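Local coordinates for protein lipolytic enzyme, G-D-S-L family (Bacteroides thetaiotaomicron, PDB 7BR2) that metabolises the drug diltiazem as a gut microbial serine esterase of the SGNH (GDSL) hydrolase family, at residues A[236-240]-A[307-311]; A[248-252]-A[263-268]; A[121-125]-A[169-175]; A[85-89]-A[136-140]. All coordinates share one frame. Numbering follows the deposited sequence.

The four contacts fall into two pairs. Contacts 3 and 4 belong to the SGNH hydrolase part, built round a five-stranded parallel sheet. Their centres are 17 Å apart, and they meet where Phe124 CE2 lies 3.7 Å from Val85 CG2. In contact 4 the Met89 side chain lies near, without touching, a probable active site, where Ser28, Asp204 and His207 have the geometry of a catalytic triad. Contacts 1 and 2 belong to the later β-rich part. Their centres are 17 Å apart, and they touch through Ile236 CD1 and Phe263 CZ at 3.6 Å, so two separate sheets pack there. Contact 2 lies about 42 Å from contact 4, centre to centre, and contact 1 about 50 Å.

Contact 1. Residues A[236-240]-A[307-311]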
loop_
_atom_site.group_PDB
_atom_site.type_symbol
_atom_site.label_atom_id
_atom_site.label_comp_id
_atom_site.label_asym_id
_atom_site.label_seq_id
_atom_site.Cartn_x
_atom_site.Cartn_y
_atom_site.Cartn_z
ATOM N N ILE A 236 2.174 -17.728 28.086
ATOM C CA ILE A 236 3.008 -18.179 29.193
ATOM C C ILE A 236 2.126 -18.428 30.412
ATOM O O ILE A 236 1.389 -17.535 30.851
ATOM C CB ILE A 236 4.111 -17.157 29.524
ATOM C CG1 ILE A 236 5.150 -17.078 28.400
ATOM C CG2 ILE A 236 4.728 -17.457 30.883
ATOM C CD1 ILE A 236 4.831 -16.091 27.305
ATOM N N ASN A 237 2.223 -19.629 30.974
ATOM C CA ASN A 237 1.602 -19.910 32.261
ATOM C C ASN A 237 2.595 -19.606 33.374
ATOM O O ASN A 237 3.660 -20.228 33.456
ATOM C CB ASN A 237 1.089 -21.352 32.316
ATOM C CG ASN A 237 0.478 -21.703 33.667
ATOM O OD1 ASN A 237 1.176 -21.735 34.680
ATOM N ND2 ASN A 237 -0.842 -21.868 33.701
ATOM N N ALA A 238 2.229 -18.662 34.243
ATOM C CA ALA A 238 3.166 -18.192 35.256
ATOM C C ALA A 238 3.472 -19.257 36.301
ATOM O O ALA A 238 4.610 -19.345 36.771
ATOM C CB ALA A 238 2.625 -16.927 35.921
ATOM N N ASN A 239 2.503 -20.106 36.639
ATOM C CA ASN A 239 2.752 -21.094 37.682
ATOM C C ASN A 239 3.555 -22.293 37.192
ATOM O O ASN A 239 4.188 -22.972 38.007
ATOM C CB ASN A 239 1.429 -21.579 38.274
ATOM C CG ASN A 239 0.544 -20.436 38.753
ATOM O OD1 ASN A 239 -0.658 -20.421 38.485
ATOM N ND2 ASN A 239 1.135 -19.476 39.473
ATOM N N LYS A 240 3.608 -22.532 35.884
ATOM C CA LYS A 240 4.327 -23.685 35.363
ATOM C C LYS A 240 5.692 -23.306 34.815
ATOM O O LYS A 240 6.587 -24.158 34.752
ATOM C CB LYS A 240 3.500 -24.393 34.288
ATOM C CG LYS A 240 2.297 -25.156 34.857
ATOM C CD LYS A 240 1.807 -26.273 33.933
ATOM C CE LYS A 240 0.875 -25.768 32.835
ATOM N NZ LYS A 240 0.144 -26.896 32.173
ATOM N N VAL A 307 -0.500 -14.073 29.289
ATOM C CA VAL A 307 0.163 -14.603 30.471
ATOM C C VAL A 307 -0.957 -15.032 31.406
ATOM O O VAL A 307 -1.584 -14.197 32.066
ATOM C CB VAL A 307 1.074 -13.577 31.147
ATOM C CG1 VAL A 307 1.843 -14.219 32.297
ATOM C CG2 VAL A 307 1.999 -12.936 30.127
ATOM N N THR A 308 -1.224 -16.325 31.464
ATOM C CA THR A 308 -2.219 -16.863 32.384
ATOM C C THR A 308 -1.456 -17.379 33.590
ATOM O O THR A 308 -0.679 -18.325 33.462
ATOM C CB THR A 308 -3.027 -17.995 31.755
ATOM O OG1 THR A 308 -2.153 -19.106 31.550
ATOM C CG2 THR A 308 -3.597 -17.570 30.410
ATOM N N GLY A 309 -1.818 -16.899 34.764
ATOM C CA GLY A 309 -1.072 -17.144 35.977
ATOM C C GLY A 309 -1.533 -16.151 37.009
ATOM O O GLY A 309 -2.661 -15.671 36.924
ATOM N N LEU A 310 -0.698 -15.862 38.003
ATOM C CA LEU A 310 -1.127 -15.037 39.129
ATOM C C LEU A 310 -1.758 -13.721 38.719
ATOM O O LEU A 310 -1.547 -13.250 37.589
ATOM C CB LEU A 310 0.054 -14.774 40.046
ATOM C CG LEU A 310 0.562 -15.967 40.846
ATOM C CD1 LEU A 310 1.466 -15.313 41.831
ATOM C CD2 LEU A 310 -0.522 -16.820 41.571
ATOM N N LYS A 311 -2.541 -13.132 39.617
ATOM C CA LYS A 311 -3.391 -12.010 39.275
ATOM C C LYS A 311 -3.048 -10.814 40.174
ATOM O O LYS A 311 -2.169 -10.876 41.039
ATOM C CB LYS A 311 -4.868 -12.413 39.399
ATOM C CG LYS A 311 -5.232 -13.746 38.703
ATOM C CD LYS A 311 -5.746 -13.566 37.264
ATOM C CE LYS A 311 -5.814 -14.893 36.512
ATOM N NZ LYS A 311 -6.829 -14.843 35.413
#
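The two segments run side by side in the same direction, 17° apart end to end. They take in the C-terminal ends of strands 232-237 and 303-308, a parallel pair inside a mixed β-sheet, and the loops that follow. Ile236 lies across from Val307 and Asn237 across from Thr308, with CA atoms 4.8 and 4.9 Å apart. Thr308 carries both hydrogen bonds, as one residue does in parallel pairing. Its N gives a weak bond to Ile236 O at 2.9 Å, and its O accepts from Ala238 N at 3.0 Å. CA-H...O contacts lie alongside: Val307 CA to Ile236 O at 3.2 Å and Asn237 CA to Thr308 O at 3.0 Å.

Beyond these pairs both segments leave the sheet. Asn237 OD1 takes Lys240 N at 2.8 Å in an Asx motif that turns segment 236-240. Ala238 CB packs on Gly309 CA at 3.7 Å. A side chain on Gly309 would clash with that methyl group.

Ile236 and Val307 share one buried face of the sheet. There Ile236 meets Ile261 and Phe263 of strand 260-267, which belongs to the facing sheet. Asn237 and Thr308 share the other face, where Thr308 touches Ala332 of helix 328-333. At the exposed end, Asn239 ND2 lies 3.8 Å from Leu310 CD2.

Contact 2. Residues A[248-252]-A[263-268]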
loop_
_atom_site.group_PDB
_atom_site.type_symbol
_atom_site.label_atom_id
_atom_site.label_comp_id
_atom_site.label_asym_id
_atom_site.label_seq_id
_atom_site.Cartn_x
_atom_site.Cartn_y
_atom_site.Cartn_z
ATOM N N GLY A 248 5.092 -18.224 15.836
ATOM C CA GLY A 248 5.849 -17.157 15.222
ATOM C C GLY A 248 6.915 -16.574 16.112
ATOM O O GLY A 248 7.351 -15.444 15.881
ATOM N N CYS A 249 7.347 -17.309 17.131
ATOM C CA CYS A 249 8.374 -16.805 18.029
ATOM C C CYS A 249 9.004 -17.967 18.786
ATOM O O CYS A 249 8.587 -19.122 18.678
ATOM C CB CYS A 249 7.805 -15.771 19.005
ATOM S SG CYS A 249 6.455 -16.408 20.034
ATOM N N THR A 250 10.042 -17.633 19.540
ATOM C CA THR A 250 10.678 -18.530 20.491
ATOM C C THR A 250 10.600 -17.870 21.868
ATOM O O THR A 250 10.992 -16.706 22.021
ATOM C CB THR A 250 12.127 -18.816 20.079
ATOM O OG1 THR A 250 12.144 -19.508 18.817
ATOM C CG2 THR A 250 12.816 -19.687 21.119
ATOM N N ILE A 251 10.031 -18.585 22.850
ATOM C CA ILE A 251 10.007 -18.156 24.249
ATOM C C ILE A 251 11.042 -18.971 25.015
ATOM O O ILE A 251 11.094 -20.199 24.888
ATOM C CB ILE A 251 8.610 -18.332 24.879
ATOM C CG1 ILE A 251 7.532 -17.557 24.115
ATOM C CG2 ILE A 251 8.622 -17.935 26.365
ATOM C CD1 ILE A 251 7.752 -16.070 24.078
ATOM N N SER A 252 11.865 -18.302 25.817
ATOM C CA SER A 252 12.853 -19.033 26.600
ATOM C C SER A 252 13.186 -18.234 27.855
ATOM O O SER A 252 12.693 -17.124 28.058
ATOM C CB SER A 252 14.101 -19.352 25.769
ATOM O OG SER A 252 14.808 -18.179 25.411
ATOM N N PHE A 263 10.872 -13.194 30.715
ATOM C CA PHE A 263 11.326 -14.187 29.754
ATOM C C PHE A 263 11.950 -13.497 28.548
ATOM O O PHE A 263 11.911 -12.270 28.406
ATOM C CB PHE A 263 10.182 -15.115 29.328
ATOM C CG PHE A 263 8.977 -14.397 28.808
ATOM C CD1 PHE A 263 8.002 -13.933 29.676
ATOM C CD2 PHE A 263 8.796 -14.213 27.446
ATOM C CE1 PHE A 263 6.877 -13.286 29.200
ATOM C CE2 PHE A 263 7.675 -13.565 26.960
ATOM C CZ PHE A 263 6.712 -13.100 27.835
ATOM N N ASP A 264 12.544 -14.317 27.687
ATOM C CA ASP A 264 13.164 -13.885 26.447
ATOM C C ASP A 264 12.238 -14.238 25.293
ATOM O O ASP A 264 11.746 -15.376 25.202
ATOM C CB ASP A 264 14.535 -14.538 26.273
ATOM C CG ASP A 264 15.578 -13.955 27.221
ATOM O OD1 ASP A 264 15.338 -12.867 27.792
ATOM O OD2 ASP A 264 16.630 -14.595 27.421
ATOM N N TYR A 265 11.965 -13.234 24.460
ATOM C CA TYR A 265 11.032 -13.308 23.343
ATOM C C TYR A 265 11.810 -13.056 22.057
ATOM O O TYR A 265 12.407 -11.988 21.897
ATOM C CB TYR A 265 9.935 -12.260 23.548
ATOM C CG TYR A 265 9.061 -11.923 22.362
ATOM C CD1 TYR A 265 8.313 -12.896 21.716
ATOM C CD2 TYR A 265 8.971 -10.621 21.908
ATOM C CE1 TYR A 265 7.506 -12.575 20.647
ATOM C CE2 TYR A 265 8.167 -10.289 20.840
ATOM C CZ TYR A 265 7.435 -11.269 20.217
ATOM O OH TYR A 265 6.627 -10.934 19.149
ATOM N N LEU A 266 11.839 -14.031 21.157
ATOM C CA LEU A 266 12.471 -13.818 19.857
ATOM C C LEU A 266 11.405 -14.031 18.790
ATOM O O LEU A 266 11.054 -15.167 18.471
ATOM C CB LEU A 266 13.685 -14.730 19.645
ATOM C CG LEU A 266 14.314 -14.583 18.244
ATOM C CD1 LEU A 266 14.858 -13.155 18.008
ATOM C CD2 LEU A 266 15.400 -15.614 17.966
ATOM N N ALA A 267 10.905 -12.931 18.236
ATOM C CA ALA A 267 9.885 -12.992 17.203
ATOM C C ALA A 267 10.525 -13.265 15.849
ATOM O O ALA A 267 11.703 -12.983 15.641
ATOM C CB ALA A 267 9.101 -11.683 17.159
ATOM N N GLU A 268 9.747 -13.866 14.945
ATOM C CA GLU A 268 10.171 -14.005 13.560
ATOM C C GLU A 268 9.874 -12.763 12.745
ATOM O O GLU A 268 10.480 -12.570 11.682
ATOM C CB GLU A 268 9.485 -15.201 12.895
ATOM C CG GLU A 268 9.809 -16.533 13.536
ATOM C CD GLU A 268 8.896 -17.653 13.071
ATOM O OE1 GLU A 268 7.980 -17.391 12.254
ATOM O OE2 GLU A 268 9.077 -18.792 13.553
HETATM O O HOH W 1 11.861 -17.105 16.748
#
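Ile251, both chi angles m, brings its CD1 to 3.8 Å from Phe263 CE2 and to 4.0 Å from Tyr265 CD1, at the tyrosine ring edge. Phe263 is p at chi1, which sets its ring beside that methyl. Cys249 is p. Its CB sits 3.6 Å from Tyr265 CE1, and its SG lies 5.3 Å from the ring centroid, a sulfur-aromatic contact at the edge. Tyr265 is t, and its OH bonds to Glu303. This apolar face packs on Met234 and Ile236 of strand 232-237.

The segments lie on the two arms, strands 249-257 and 260-267, of an antiparallel β-hairpin, axes 4.6 Å apart and at 169°. Thr250 and Leu266 form a hydrogen-bonded pair, N to O at 2.9 Å both ways. Ser252 and Asp264 form the next. Glu268 N extends the pairing to Gly248 O at 3.0 Å.

On the other face Asp264 is m, Leu266 t and Ser252 p, with Ser252 OG 3.8 Å from Asp264 CB. Thr250 is m, and a water links its OG1 (3.2 Å) to Leu266 O (2.7 Å).

Contact 3. Residues A[121-125]-A[169-175]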
loop_
_atom_site.group_PDB
_atom_site.type_symbol
_atom_site.label_atom_id
_atom_site.label_comp_id
_atom_site.label_asym_id
_atom_site.label_seq_id
_atom_site.Cartn_x
_atom_site.Cartn_y
_atom_site.Cartn_z
ATOM N N GLU A 121 -3.852 -6.083 -23.115
ATOM C CA GLU A 121 -4.117 -7.496 -22.863
ATOM C C GLU A 121 -3.305 -8.359 -23.803
ATOM O O GLU A 121 -2.691 -9.354 -23.392
ATOM C CB GLU A 121 -5.605 -7.759 -23.072
ATOM C CG GLU A 121 -6.131 -9.091 -22.623
ATOM C CD GLU A 121 -7.532 -9.336 -23.162
ATOM O OE1 GLU A 121 -7.960 -8.595 -24.070
ATOM O OE2 GLU A 121 -8.207 -10.258 -22.675
ATOM N N LYS A 122 -3.316 -7.990 -25.084
ATOM C CA LYS A 122 -2.463 -8.653 -26.055
ATOM C C LYS A 122 -1.002 -8.602 -25.620
ATOM O O LYS A 122 -0.292 -9.612 -25.703
ATOM C CB LYS A 122 -2.648 -8.023 -27.433
ATOM C CG LYS A 122 -1.666 -8.574 -28.439
ATOM C CD LYS A 122 -2.040 -8.255 -29.882
ATOM C CE LYS A 122 -1.266 -9.194 -30.829
ATOM N NZ LYS A 122 0.219 -9.132 -30.632
ATOM N N ARG A 123 -0.531 -7.438 -25.135
ATOM C CA ARG A 123 0.870 -7.383 -24.697
ATOM C C ARG A 123 1.122 -8.316 -23.519
ATOM O O ARG A 123 2.147 -9.001 -23.471
ATOM C CB ARG A 123 1.301 -5.960 -24.324
ATOM C CG ARG A 123 1.058 -4.907 -25.376
ATOM C CD ARG A 123 2.027 -5.032 -26.572
ATOM N NE ARG A 123 3.395 -5.437 -26.236
ATOM C CZ ARG A 123 4.399 -4.582 -26.013
ATOM N NH1 ARG A 123 5.619 -5.037 -25.736
ATOM N NH2 ARG A 123 4.185 -3.269 -26.062
ATOM N N PHE A 124 0.200 -8.349 -22.559
ATOM C CA PHE A 124 0.385 -9.170 -21.368
ATOM C C PHE A 124 0.412 -10.651 -21.714
ATOM O O PHE A 124 1.174 -11.422 -21.120
ATOM C CB PHE A 124 -0.710 -8.860 -20.345
ATOM C CG PHE A 124 -0.718 -7.422 -19.872
ATOM C CD1 PHE A 124 0.442 -6.652 -19.894
ATOM C CD2 PHE A 124 -1.894 -6.828 -19.443
ATOM C CE1 PHE A 124 0.434 -5.331 -19.463
ATOM C CE2 PHE A 124 -1.919 -5.508 -19.014
ATOM C CZ PHE A 124 -0.754 -4.756 -19.019
ATOM N N LYS A 125 -0.408 -11.071 -22.681
ATOM C CA LYS A 125 -0.434 -12.482 -23.057
ATOM C C LYS A 125 0.902 -12.945 -23.633
ATOM O O LYS A 125 1.240 -14.129 -23.552
ATOM C CB LYS A 125 -1.574 -12.720 -24.053
ATOM C CG LYS A 125 -2.919 -12.399 -23.414
ATOM C CD LYS A 125 -4.096 -13.120 -24.002
ATOM C CE LYS A 125 -4.011 -13.382 -25.465
ATOM N NZ LYS A 125 -5.309 -13.995 -25.845
ATOM N N SER A 169 -11.530 -10.948 -18.524
ATOM C CA SER A 169 -10.267 -11.154 -19.227
ATOM C C SER A 169 -9.323 -12.015 -18.395
ATOM O O SER A 169 -8.677 -12.934 -18.918
ATOM C CB SER A 169 -9.628 -9.803 -19.570
ATOM O OG SER A 169 -8.388 -9.969 -20.244
ATOM N N ALA A 170 -9.257 -11.749 -17.087
ATOM C CA ALA A 170 -8.410 -12.541 -16.204
ATOM C C ALA A 170 -8.840 -13.998 -16.209
ATOM O O ALA A 170 -8.003 -14.910 -16.233
ATOM C CB ALA A 170 -8.467 -11.976 -14.785
ATOM N N ALA A 171 -10.149 -14.231 -16.210
ATOM C CA ALA A 171 -10.650 -15.598 -16.276
ATOM C C ALA A 171 -10.212 -16.281 -17.565
ATOM O O ALA A 171 -9.725 -17.417 -17.541
ATOM C CB ALA A 171 -12.173 -15.599 -16.161
ATOM N N ARG A 172 -10.337 -15.592 -18.697
ATOM C CA ARG A 172 -9.957 -16.210 -19.966
ATOM C C ARG A 172 -8.475 -16.536 -20.022
ATOM O O ARG A 172 -8.078 -17.562 -20.588
ATOM C CB ARG A 172 -10.261 -15.301 -21.152
ATOM C CG ARG A 172 -11.682 -14.970 -21.395
ATOM C CD ARG A 172 -11.772 -14.444 -22.800
ATOM N NE ARG A 172 -11.175 -13.122 -22.887
ATOM C CZ ARG A 172 -11.777 -12.011 -22.484
ATOM N NH1 ARG A 172 -12.996 -12.068 -21.957
ATOM N NH2 ARG A 172 -11.154 -10.843 -22.599
ATOM N N ASN A 173 -7.637 -15.638 -19.512
ATOM C CA ASN A 173 -6.207 -15.714 -19.766
ATOM C C ASN A 173 -5.420 -16.396 -18.658
ATOM O O ASN A 173 -4.202 -16.530 -18.779
ATOM C CB ASN A 173 -5.673 -14.307 -20.023
ATOM C CG ASN A 173 -6.301 -13.692 -21.248
ATOM O OD1 ASN A 173 -6.177 -14.245 -22.337
ATOM N ND2 ASN A 173 -6.973 -12.558 -21.088
ATOM N N GLY A 174 -6.076 -16.846 -17.598
ATOM C CA GLY A 174 -5.343 -17.513 -16.543
ATOM C C GLY A 174 -4.618 -16.559 -15.628
ATOM O O GLY A 174 -3.584 -16.919 -15.054
ATOM N N TRP A 175 -5.136 -15.346 -15.476
ATOM C CA TRP A 175 -4.570 -14.334 -14.603
ATOM C C TRP A 175 -5.362 -14.270 -13.305
ATOM O O TRP A 175 -6.538 -14.628 -13.259
ATOM C CB TRP A 175 -4.594 -12.974 -15.291
ATOM C CG TRP A 175 -3.860 -12.963 -16.570
ATOM C CD1 TRP A 175 -2.858 -13.810 -16.935
ATOM C CD2 TRP A 175 -4.018 -12.031 -17.644
ATOM N NE1 TRP A 175 -2.400 -13.483 -18.183
ATOM C CE2 TRP A 175 -3.089 -12.389 -18.641
ATOM C CE3 TRP A 175 -4.853 -10.932 -17.861
ATOM C CZ2 TRP A 175 -2.976 -11.688 -19.847
ATOM C CZ3 TRP A 175 -4.742 -10.236 -19.061
ATOM C CH2 TRP A 175 -3.808 -10.615 -20.034
HETATM O O HOH W 2 -8.261 -12.435 -24.435
HETATM O O HOH W 3 -7.650 -14.837 -24.774
#
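Trp175 loses the most surface here, and Glu121 comes next. The indole, with chi1 m, enters between the ends of two helices. Its CH2 lies 3.6 Å from Phe124 CB, 3.8 Å from Glu121 CG and 3.8 Å from Glu121 O, which sits near the ring plane. Lys125 CG is 3.6 Å from Trp175 CZ2. The short axes of 121-125 and 169-173 stay 12.0 Å apart and cross at -29°, so the gap is bridged mainly by side chains.

The segments lie at the C-terminal parts of helices 102-125 and 155-173, the second running on into the loop. These helices follow neighbouring strands of the parallel sheet in the α/β SGNH hydrolase fold. Phe124 and Trp175 both reach Ile132 on strand 131-136. A Schellman motif closes the second helix: Gly174 has positive phi, and Trp175 N bonds back to Ala170 O at 3.0 Å.

Glu121 is extended, t at chi1 and chi2, and spans the gap. Its OE2 accepts from Ser169 OG (2.5 Å, very short) and Asn173 ND2 (3.1 Å), and forms a salt bridge with Arg172 NH2 (3.0 Å). A water joins Lys125 NZ (2.7 Å) to Asn173 OD1 (2.9 Å).

Contact 4. Residues A[85-89]-A[136-140]; sequences VTFGM and GTSPY
Met89 lays its thioether end over the backbone of 138-140. Its t, p, p rotamer puts CE 3.8 Å from Ser138 O, 3.6 Å from Pro139 O, 3.6 Å from Tyr140 N and 4.0 Å from Tyr140 CB. The segments run nearly side by side, 18° apart end to end, in register at Thr86 and Thr137 (CA-CA 5.3 Å). Val85 and Gly136 end the strands; Thr86, Phe87 and 137-140 are extended. Gly88 (phi 124°, psi -27°) has angles that suit glycine, and Met89 turns helical (-60/-40°).

They leave the C-terminal ends of adjacent parallel strands 82-85 and 131-136, where α/β folds place their active sites. Gly88-Met89 opens the GxND block of SGNH hydrolases, whose asparagine typically serves the oxyanion hole. The Met89 side chain lies near the probable Ser28-His207-Asp204 triad.

Thr86, Thr137 and Tyr140 are t at chi1, Tyr140 with its CA-to-CB bond toward 85-89. Thr86 OG1 lies 3.1 Å from Thr137 CA, and Thr137 CG2 is 3.3 Å from Phe87 O. No hydrogen bond joins the segments. One water links Thr86 OG1 (3.0 Å) and Thr137 OG1 (2.8 Å). Another joins Phe87 O (2.6 Å) to Thr137 N (2.7 Å). Thr137 OG1 donates to Ser138 O (2.9 Å).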
loop_
_atom_site.group_PDB
_atom_site.type_symbol
_atom_site.label_atom_id
_atom_site.label_comp_id
_atom_site.label_asym_id
_atom_site.label_seq_id
_atom_site.Cartn_x
_atom_site.Cartn_y
_atom_site.Cartn_z
ATOM N N VAL A 85 -2.315 -4.421 -12.591
ATOM C CA VAL A 85 -2.853 -3.502 -13.592
ATOM C C VAL A 85 -4.179 -2.942 -13.082
ATOM O O VAL A 85 -5.110 -3.705 -12.803
ATOM C CB VAL A 85 -3.035 -4.189 -14.959
ATOM C CG1 VAL A 85 -3.563 -3.218 -16.002
ATOM C CG2 VAL A 85 -1.727 -4.838 -15.426
ATOM N N THR A 86 -4.249 -1.620 -12.913
ATOM C CA THR A 86 -5.457 -0.934 -12.467
ATOM C C THR A 86 -5.658 0.339 -13.281
ATOM O O THR A 86 -4.692 1.039 -13.605
ATOM C CB THR A 86 -5.401 -0.595 -10.973
ATOM O OG1 THR A 86 -6.675 -0.078 -10.560
ATOM C CG2 THR A 86 -4.303 0.436 -10.668
ATOM N N PHE A 87 -6.909 0.619 -13.635
ATOM C CA PHE A 87 -7.240 1.778 -14.456
ATOM C C PHE A 87 -8.747 1.968 -14.411
ATOM O O PHE A 87 -9.481 1.149 -13.847
ATOM C CB PHE A 87 -6.766 1.617 -15.907
ATOM C CG PHE A 87 -7.496 0.547 -16.668
ATOM C CD1 PHE A 87 -7.283 -0.790 -16.382
ATOM C CD2 PHE A 87 -8.407 0.881 -17.657
ATOM C CE1 PHE A 87 -7.964 -1.774 -17.074
ATOM C CE2 PHE A 87 -9.084 -0.093 -18.352
ATOM C CZ PHE A 87 -8.864 -1.425 -18.062
ATOM N N GLY A 88 -9.213 3.069 -14.997
ATOM C CA GLY A 88 -10.636 3.309 -15.137
ATOM C C GLY A 88 -11.110 4.615 -14.533
ATOM O O GLY A 88 -12.139 5.141 -14.957
ATOM N N MET A 89 -10.417 5.122 -13.515
ATOM C CA MET A 89 -10.876 6.369 -12.907
ATOM C C MET A 89 -10.896 7.507 -13.924
ATOM O O MET A 89 -11.837 8.314 -13.952
ATOM C CB MET A 89 -10.017 6.727 -11.696
ATOM C CG MET A 89 -10.472 8.010 -10.990
ATOM S SD MET A 89 -12.140 7.972 -10.271
ATOM C CE MET A 89 -11.921 6.892 -8.857
ATOM N N GLY A 136 -8.931 -4.326 -9.648
ATOM C CA GLY A 136 -9.987 -3.372 -9.925
ATOM C C GLY A 136 -9.773 -2.103 -9.140
ATOM O O GLY A 136 -9.557 -2.165 -7.929
ATOM N N THR A 137 -9.771 -0.957 -9.821
ATOM C CA THR A 137 -9.438 0.302 -9.161
ATOM C C THR A 137 -10.366 0.599 -7.983
ATOM O O THR A 137 -11.526 0.168 -7.937
ATOM C CB THR A 137 -9.512 1.469 -10.142
ATOM O OG1 THR A 137 -9.334 2.694 -9.424
ATOM C CG2 THR A 137 -10.859 1.505 -10.847
ATOM N N SER A 138 -9.830 1.354 -7.022
ATOM C CA SER A 138 -10.636 1.964 -5.984
ATOM C C SER A 138 -11.744 2.815 -6.618
ATOM O O SER A 138 -11.616 3.269 -7.755
ATOM C CB SER A 138 -9.742 2.805 -5.064
ATOM O OG SER A 138 -8.942 3.712 -5.801
ATOM N N PRO A 139 -12.836 3.062 -5.898
ATOM C CA PRO A 139 -14.030 3.618 -6.540
ATOM C C PRO A 139 -14.097 5.139 -6.515
ATOM O O PRO A 139 -13.408 5.814 -5.750
ATOM C CB PRO A 139 -15.163 3.023 -5.692
ATOM C CG PRO A 139 -14.570 3.013 -4.295
ATOM C CD PRO A 139 -13.083 2.744 -4.474
ATOM N N TYR A 140 -14.953 5.670 -7.388
ATOM C CA TYR A 140 -15.419 7.047 -7.260
ATOM C C TYR A 140 -16.574 7.072 -6.261
ATOM O O TYR A 140 -17.602 6.417 -6.476
ATOM C CB TYR A 140 -15.860 7.602 -8.611
ATOM C CG TYR A 140 -16.386 9.018 -8.538
ATOM C CD1 TYR A 140 -15.522 10.103 -8.476
ATOM C CD2 TYR A 140 -17.752 9.270 -8.510
ATOM C CE1 TYR A 140 -16.002 11.402 -8.399
ATOM C CE2 TYR A 140 -18.244 10.575 -8.433
ATOM C CZ TYR A 140 -17.366 11.632 -8.377
ATOM O OH TYR A 140 -17.853 12.924 -8.304
HETATM O O HOH W 4 -6.682 2.282 -8.721
HETATM O O HOH W 5 -9.398 -1.075 -12.498
#